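Local coordinates for protein minor fimbrium subunit Mfa5 (Porphyromonas gingivalis ATCC 33277, PDB 6TO1) that serves as an accessory subunit of the minor fimbriae, surface pili that mediate biofilm formation and adhesion to host cells and other oral bacteria, at residues D127-I132 and A173-D178; D133-M138 and W205-Q210; G236-Q241 and F339-A344. One frame throughout, in Å; residues are numbered along the deposited sequence.

Contact 1: residues D127-I132 and A173-D178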
# COMPACT_ATOMS: atom_id res chain seq x y z
N ASP A 127 9.43 16.37 4.97
CA ASP A 127 9.83 17.47 5.82
C ASP A 127 9.82 18.74 4.99
O ASP A 127 10.21 18.73 3.82
CB ASP A 127 11.24 17.25 6.41
CG ASP A 127 11.23 16.33 7.62
OD1 ASP A 127 10.18 16.21 8.29
OD2 ASP A 127 12.29 15.74 7.90
N VAL A 128 9.35 19.83 5.61
CA VAL A 128 9.15 21.12 4.95
C VAL A 128 9.83 22.18 5.79
O VAL A 128 9.67 22.20 7.02
CB VAL A 128 7.65 21.46 4.81
CG1 VAL A 128 7.46 22.82 4.16
CG2 VAL A 128 6.93 20.35 4.06
N VAL A 129 10.58 23.07 5.15
CA VAL A 129 11.09 24.26 5.81
C VAL A 129 10.46 25.46 5.14
O VAL A 129 10.67 25.70 3.94
CB VAL A 129 12.63 24.40 5.75
CG1 VAL A 129 13.02 25.64 6.59
CG2 VAL A 129 13.31 23.16 6.24
N MET A 130 9.69 26.23 5.90
CA MET A 130 9.11 27.47 5.42
C MET A 130 10.07 28.60 5.74
O MET A 130 10.61 28.67 6.85
CB MET A 130 7.76 27.72 6.08
CG MET A 130 6.70 26.71 5.71
SD MET A 130 5.17 27.02 6.62
CE MET A 130 4.59 28.55 5.87
N VAL A 131 10.28 29.48 4.76
CA VAL A 131 11.23 30.61 4.86
C VAL A 131 10.48 31.88 4.48
O VAL A 131 10.08 32.05 3.31
CB VAL A 131 12.44 30.40 3.92
CG1 VAL A 131 13.48 31.48 4.09
CG2 VAL A 131 13.02 29.01 4.15
N ILE A 132 10.34 32.81 5.43
CA ILE A 132 9.50 33.99 5.24
C ILE A 132 10.34 35.26 5.33
O ILE A 132 11.01 35.51 6.34
CB ILE A 132 8.32 34.04 6.23
CG1 ILE A 132 7.58 32.69 6.24
CG2 ILE A 132 7.34 35.17 5.86
CD1 ILE A 132 6.31 32.66 7.09
N ALA A 173 9.45 23.05 9.70
CA ALA A 173 10.35 23.98 10.36
C ALA A 173 10.14 25.38 9.78
O ALA A 173 9.55 25.55 8.71
CB ALA A 173 11.81 23.55 10.19
N LEU A 174 10.60 26.38 10.53
CA LEU A 174 10.27 27.75 10.20
C LEU A 174 11.47 28.68 10.36
O LEU A 174 12.10 28.71 11.42
CB LEU A 174 9.10 28.24 11.07
CG LEU A 174 8.62 29.66 10.79
CD1 LEU A 174 8.03 29.78 9.38
CD2 LEU A 174 7.61 30.09 11.88
N VAL A 175 11.75 29.41 9.28
CA VAL A 175 12.78 30.43 9.20
C VAL A 175 12.15 31.76 8.79
O VAL A 175 11.30 31.81 7.90
CB VAL A 175 13.87 30.03 8.17
CG1 VAL A 175 14.87 31.17 8.00
CG2 VAL A 175 14.59 28.75 8.58
N SER A 176 12.57 32.85 9.42
CA SER A 176 12.27 34.18 8.92
C SER A 176 13.60 34.86 8.62
O SER A 176 14.66 34.41 9.07
CB SER A 176 11.45 35.01 9.91
OG SER A 176 12.24 35.36 11.04
N TYR A 177 13.55 35.93 7.83
CA TYR A 177 14.78 36.64 7.60
C TYR A 177 14.51 38.10 7.26
O TYR A 177 13.48 38.47 6.71
CB TYR A 177 15.63 36.00 6.48
CG TYR A 177 15.03 36.10 5.10
CD1 TYR A 177 15.38 37.14 4.24
CD2 TYR A 177 14.14 35.16 4.63
CE1 TYR A 177 14.85 37.23 2.98
CE2 TYR A 177 13.61 35.25 3.38
CZ TYR A 177 13.97 36.28 2.54
OH TYR A 177 13.44 36.35 1.27
N ASP A 178 15.50 38.90 7.63
CA ASP A 178 15.61 40.29 7.21
C ASP A 178 17.06 40.47 6.74
O ASP A 178 17.48 39.87 5.75
CB ASP A 178 15.21 41.25 8.33
CG ASP A 178 15.77 40.86 9.68
OD1 ASP A 178 16.97 41.10 9.93
OD2 ASP A 178 14.97 40.30 10.51

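Contact 2: residues D133-M138 and W205-Q210. With MG (magnesium ion), chain B; PO4 (phosphate ion), chain C.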
# COMPACT_ATOMS: atom_id res chain seq x y z
N ASP A 133 10.26 36.07 4.27
CA ASP A 133 10.82 37.42 4.16
C ASP A 133 10.05 38.37 5.08
O ASP A 133 8.86 38.60 4.87
CB ASP A 133 10.65 37.78 2.69
CG ASP A 133 11.21 39.12 2.29
OD1 ASP A 133 11.55 39.98 3.13
OD2 ASP A 133 11.28 39.32 1.06
N GLN A 134 10.71 38.89 6.12
CA GLN A 134 10.15 39.96 6.95
C GLN A 134 10.95 41.26 6.80
O GLN A 134 11.11 42.03 7.75
CB GLN A 134 10.05 39.55 8.43
CG GLN A 134 11.33 39.27 9.15
CD GLN A 134 11.15 39.17 10.69
OE1 GLN A 134 10.08 38.85 11.19
NE2 GLN A 134 12.21 39.47 11.42
N SER A 135 11.48 41.50 5.60
CA SER A 135 12.27 42.70 5.34
C SER A 135 11.36 43.92 5.26
O SER A 135 10.15 43.81 5.14
CB SER A 135 13.06 42.55 4.03
OG SER A 135 12.18 42.51 2.93
N SER A 136 11.98 45.10 5.31
CA SER A 136 11.19 46.34 5.37
C SER A 136 10.36 46.57 4.12
O SER A 136 9.28 47.19 4.19
CB SER A 136 12.15 47.53 5.67
OG SER A 136 12.71 48.05 4.49
N SER A 137 10.77 46.03 2.97
CA SER A 137 9.95 46.16 1.77
C SER A 137 8.62 45.43 1.90
O SER A 137 7.71 45.69 1.09
CB SER A 137 10.72 45.63 0.55
OG SER A 137 10.96 44.23 0.72
N MET A 138 8.50 44.50 2.85
CA MET A 138 7.25 43.81 3.15
C MET A 138 6.37 44.60 4.14
O MET A 138 5.24 44.17 4.42
CB MET A 138 7.50 42.41 3.74
CG MET A 138 8.33 41.45 2.86
SD MET A 138 7.40 40.65 1.55
CE MET A 138 6.35 39.51 2.45
N TRP A 205 14.80 46.07 8.36
CA TRP A 205 15.54 46.39 7.14
C TRP A 205 16.37 45.19 6.66
O TRP A 205 16.92 44.43 7.45
CB TRP A 205 16.48 47.61 7.36
CG TRP A 205 17.56 47.43 8.41
CD1 TRP A 205 17.49 47.73 9.76
CD2 TRP A 205 18.89 46.89 8.21
NE1 TRP A 205 18.66 47.39 10.39
CE2 TRP A 205 19.54 46.89 9.46
CE3 TRP A 205 19.58 46.42 7.10
CZ2 TRP A 205 20.84 46.42 9.63
CZ3 TRP A 205 20.86 45.93 7.27
CH2 TRP A 205 21.48 45.95 8.52
N GLY A 206 16.50 45.08 5.34
CA GLY A 206 17.43 44.13 4.76
C GLY A 206 16.73 42.89 4.25
O GLY A 206 15.84 42.39 4.92
N THR A 207 17.13 42.38 3.09
CA THR A 207 16.49 41.19 2.51
C THR A 207 17.57 40.18 2.14
O THR A 207 18.02 40.11 0.98
CB THR A 207 15.61 41.58 1.31
OG1 THR A 207 14.70 42.65 1.64
CG2 THR A 207 14.84 40.37 0.81
N HIS A 208 17.98 39.38 3.12
CA HIS A 208 19.09 38.42 2.96
C HIS A 208 18.53 37.05 2.57
O HIS A 208 18.52 36.10 3.35
CB HIS A 208 19.89 38.36 4.25
CG HIS A 208 21.31 37.90 4.11
ND1 HIS A 208 21.68 36.80 3.36
CD2 HIS A 208 22.44 38.37 4.68
CE1 HIS A 208 22.99 36.63 3.47
NE2 HIS A 208 23.47 37.57 4.26
N THR A 209 17.98 37.00 1.36
CA THR A 209 17.29 35.78 0.91
C THR A 209 18.26 34.60 0.88
O THR A 209 17.90 33.48 1.28
CB THR A 209 16.64 36.05 -0.44
OG1 THR A 209 15.76 37.18 -0.30
CG2 THR A 209 15.84 34.85 -0.96
N GLN A 210 19.49 34.82 0.45
CA GLN A 210 20.47 33.76 0.51
C GLN A 210 20.59 33.23 1.94
O GLN A 210 20.64 32.02 2.16
CB GLN A 210 21.82 34.25 0.01
CG GLN A 210 22.93 33.28 0.33
CD GLN A 210 24.27 33.65 -0.26
OE1 GLN A 210 24.63 34.84 -0.34
NE2 GLN A 210 25.01 32.63 -0.70
MG MG B . 12.83 43.37 1.15
P PO4 C . 14.58 45.86 2.30
O1 PO4 C . 14.62 46.37 3.76
O2 PO4 C . 15.87 45.11 1.99
O3 PO4 C . 14.52 47.09 1.41
O4 PO4 C . 13.36 45.06 2.04
O HOH W 1 12.10 41.74 0.18
O HOH W 2 13.46 44.01 -0.76

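Contact 3: residues G236-Q241 and F339-A344. With PO4 (phosphate ion), chain C.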
# COMPACT_ATOMS: atom_id res chain seq x y z
N GLY A 236 10.60 39.12 -3.41
CA GLY A 236 11.46 38.74 -4.52
C GLY A 236 12.66 39.63 -4.76
O GLY A 236 13.51 39.28 -5.60
N LEU A 237 12.75 40.77 -4.11
CA LEU A 237 13.89 41.66 -4.32
C LEU A 237 14.92 41.47 -3.21
O LEU A 237 14.88 42.14 -2.18
CB LEU A 237 13.42 43.11 -4.40
CG LEU A 237 14.51 44.12 -4.74
CD1 LEU A 237 15.11 43.74 -6.12
CD2 LEU A 237 14.06 45.55 -4.73
N ALA A 238 15.89 40.58 -3.44
CA ALA A 238 16.95 40.39 -2.46
C ALA A 238 17.88 41.60 -2.44
O ALA A 238 18.18 42.19 -3.48
CB ALA A 238 17.74 39.10 -2.75
N THR A 239 18.33 41.98 -1.25
CA THR A 239 19.18 43.14 -1.12
C THR A 239 20.41 42.89 -0.26
O THR A 239 21.18 43.84 -0.03
CB THR A 239 18.39 44.32 -0.52
OG1 THR A 239 17.89 43.97 0.77
CG2 THR A 239 17.25 44.75 -1.42
N GLU A 240 20.62 41.68 0.24
CA GLU A 240 21.77 41.33 1.07
C GLU A 240 22.25 39.94 0.68
O GLU A 240 21.45 39.11 0.23
CB GLU A 240 21.42 41.32 2.56
CG GLU A 240 20.81 42.62 3.07
CD GLU A 240 21.84 43.60 3.61
OE1 GLU A 240 23.04 43.27 3.66
OE2 GLU A 240 21.44 44.74 3.96
N GLN A 241 23.54 39.68 0.89
CA GLN A 241 24.09 38.36 0.61
C GLN A 241 25.36 38.14 1.42
O GLN A 241 25.88 39.04 2.09
CB GLN A 241 24.36 38.18 -0.89
CG GLN A 241 25.59 38.92 -1.38
CD GLN A 241 26.00 38.49 -2.78
OE1 GLN A 241 25.40 38.90 -3.76
NE2 GLN A 241 27.00 37.65 -2.86
N PHE A 339 25.02 40.95 -6.68
CA PHE A 339 23.64 40.88 -7.14
C PHE A 339 22.92 39.88 -6.25
O PHE A 339 22.87 38.68 -6.55
CB PHE A 339 23.62 40.49 -8.62
CG PHE A 339 22.26 40.40 -9.25
CD1 PHE A 339 21.16 41.07 -8.72
CD2 PHE A 339 22.09 39.65 -10.39
CE1 PHE A 339 19.92 40.97 -9.31
CE2 PHE A 339 20.87 39.54 -11.00
CZ PHE A 339 19.77 40.20 -10.46
N PRO A 340 22.37 40.34 -5.11
CA PRO A 340 21.78 39.37 -4.16
C PRO A 340 20.70 38.47 -4.73
O PRO A 340 20.60 37.32 -4.27
CB PRO A 340 21.25 40.28 -3.04
CG PRO A 340 22.31 41.33 -2.95
CD PRO A 340 22.66 41.63 -4.43
N CYS A 341 19.91 38.92 -5.71
CA CYS A 341 18.93 38.01 -6.28
C CYS A 341 19.62 36.79 -6.90
O CYS A 341 19.14 35.66 -6.77
CB CYS A 341 18.08 38.71 -7.35
SG CYS A 341 16.83 39.87 -6.80
N ASN A 342 20.73 37.01 -7.61
CA ASN A 342 21.49 35.90 -8.18
C ASN A 342 22.16 35.07 -7.09
O ASN A 342 22.23 33.86 -7.21
CB ASN A 342 22.55 36.44 -9.16
CG ASN A 342 22.15 36.24 -10.63
OD1 ASN A 342 21.02 35.87 -10.94
ND2 ASN A 342 23.09 36.49 -11.51
N ALA A 343 22.65 35.69 -6.01
CA ALA A 343 23.22 34.89 -4.93
C ALA A 343 22.17 33.96 -4.31
O ALA A 343 22.49 32.83 -3.91
CB ALA A 343 23.81 35.79 -3.85
N ALA A 344 20.93 34.42 -4.21
CA ALA A 344 19.87 33.57 -3.68
C ALA A 344 19.52 32.43 -4.63
O ALA A 344 19.26 31.31 -4.18
CB ALA A 344 18.64 34.42 -3.38
P PO4 C . 14.58 45.86 2.30
O1 PO4 C . 14.62 46.37 3.76
O2 PO4 C . 15.87 45.11 1.99
O3 PO4 C . 14.52 47.09 1.41
O4 PO4 C . 13.36 45.06 2.04
O HOH W 3 19.41 41.81 -5.92
O HOH W 4 20.31 37.13 -1.25
O HOH W 5 26.41 38.50 -6.23

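Contact 1: residues D127-I132 and A173-D178
Val131 and Tyr177 meet at the C-terminal end of two parallel strands. Their side chains cross at about a right angle. CG1 of Val131 lies 3.8 Å from CD2 of Tyr177. The tyrosine chain can be followed outward. CB makes no close contact with the other strand. CG stands between the backbone N and the carbonyl carbon (chi1 68°), which starts the ring back across the neighbouring strand. CD2 then approaches Ile132 O at 3.6 Å, and CE2 comes near Val131 CG1 and the carbonyl carbon of Ile132. At the tip, OH leaves the pair of strands and hydrogen-bonds Thr209 OG1 on helix 209-220.

The two strands open and close one beta-alpha-beta crossover, with helix 143-160 between them. They belong to the central sheet of the von Willebrand factor A domain, and their directions differ by only 17°. Backbone bonds alternate along the pair in the usual parallel pattern. Val175 N donates to Met130 O at 2.8 Å, and Ile132 N donates to Val175 O. The last rung, from Tyr177 N to Ile132 O, is longer at 3.0 Å and more bent, with 142° at the hydrogen.

Each face of the sheet carries its own apolar row. Val129, Val131, Ala173 and Val175 share one face. There CG1 of Val131 lies 4.2 Å from CG1 of Val175, and helix 209-220 packs on this row through Ala216, Ile219 and Met220. Met130, Ile132 and Leu174 occupy the other face. CD1 of Leu174 touches CB of Met130 at 3.9 Å and CD1 of Ile132 at 4.1 Å.

Contact 2: residues D133-M138 and W205-Q210
Thr207 OG1 is gripped by the magnesium ion at 2.1 Å and also donates to phosphate O2. Across the contact it sits 2.8 Å from Ser135 OG, a closeness imposed by the shared metal. This is the metal-ion-dependent adhesion site (MIDAS) of the von Willebrand factor A domain, with the Asp-x-Ser-x-Ser signature at Asp133, Ser135 and Ser137. The OG atoms of both serines bind the metal. Two waters and phosphate O4 complete six ligands.

The phosphate, probably from the crystallisation liquor, sits where, as in related MIDAS domains, an acidic ligand group could bind. Its O1 accepts from Gly206 N at 2.8 Å, from Ser136 OG at 2.6 Å and weakly from Ser136 N. O4 also receives Ser137 N. At the backbone angles of Gly206 a side chain would collide with the preceding carbonyl oxygen.

Asp133 acts from the second shell. Its OD1 takes Ser135 N at 2.9 Å, an Asx turn, and Ser135 OG through its syn lone pair. Both bonds fix the serine that faces the metal. Asp235 OD2 hydrogen-bonds Ser137 OG. Asp133 OD2 accepts from a metal-bound water at 2.7 Å and packs beside the Thr207 methyl, CG2, at 3.7 Å.

Contact 3: residues G236-Q241 and F339-A344
Pro340 and Ala238 make the tight part of this contact, where the first turn of helix 340-353 meets the loop that follows strand 227-234. CB of Ala238 lies 3.6 Å from the carbonyl carbon of Pro340 and touches the proline CB. The pyrrolidine ring rests on the loop backbone: its CB meets Glu240 O at 3.5 Å, and its CG meets Glu240 N and the carbonyl carbon of Thr239. Cys341 SG is anti to the carbonyl carbon (chi1 -74°) and takes a weak hydrogen bond from Ala238 N at 3.6 Å.

Three waters bridge other polar groups of the two segments. One water donates to Ala238 O and accepts from Cys341 N. A second donates to both Glu240 O and Pro340 O. A third gives a hydrogen to Gln241 OE1 at 2.7 Å and receives Phe339 N, at the N-cap position. The same OE1 lies 3.5 Å from CB of Ala343, so one oxygen meets both a methyl and a bound water.

On the far side of the loop, Thr239 OG1 donates to phosphate O2 at 2.6 Å. Direct contact is carbon packing on side chains and backbone, with one weak N-H...S bond. Waters bridge N-H and carbonyl groups at the helix start to loop carbonyls and the Gln241 side chain. The helix thus lies, partly through water, on a loop whose Thr239 reaches the metal-bound phosphate.

After strands 90-98 and 110-119 the chain runs through strand 126-133 into the metal-binding loop 133-138. After helix 143-160 it returns along strand 170-177, and contact 1 closes the first of the three loops. Contact 2 closes when 205-210 comes back to 133-138. Contacts 1 and 2 therefore cross. They touch where Tyr177 O meets Gln134 N and Asp178 O meets His208 N. Contact 3 follows in series, bringing helix 340-353 back to loop 236-241 after a long excursion. Thr207 and Thr239 join contacts 2 and 3, and both contacts touch the phosphate. Together they tie the central sheet, the magnesium site and helix 340-353.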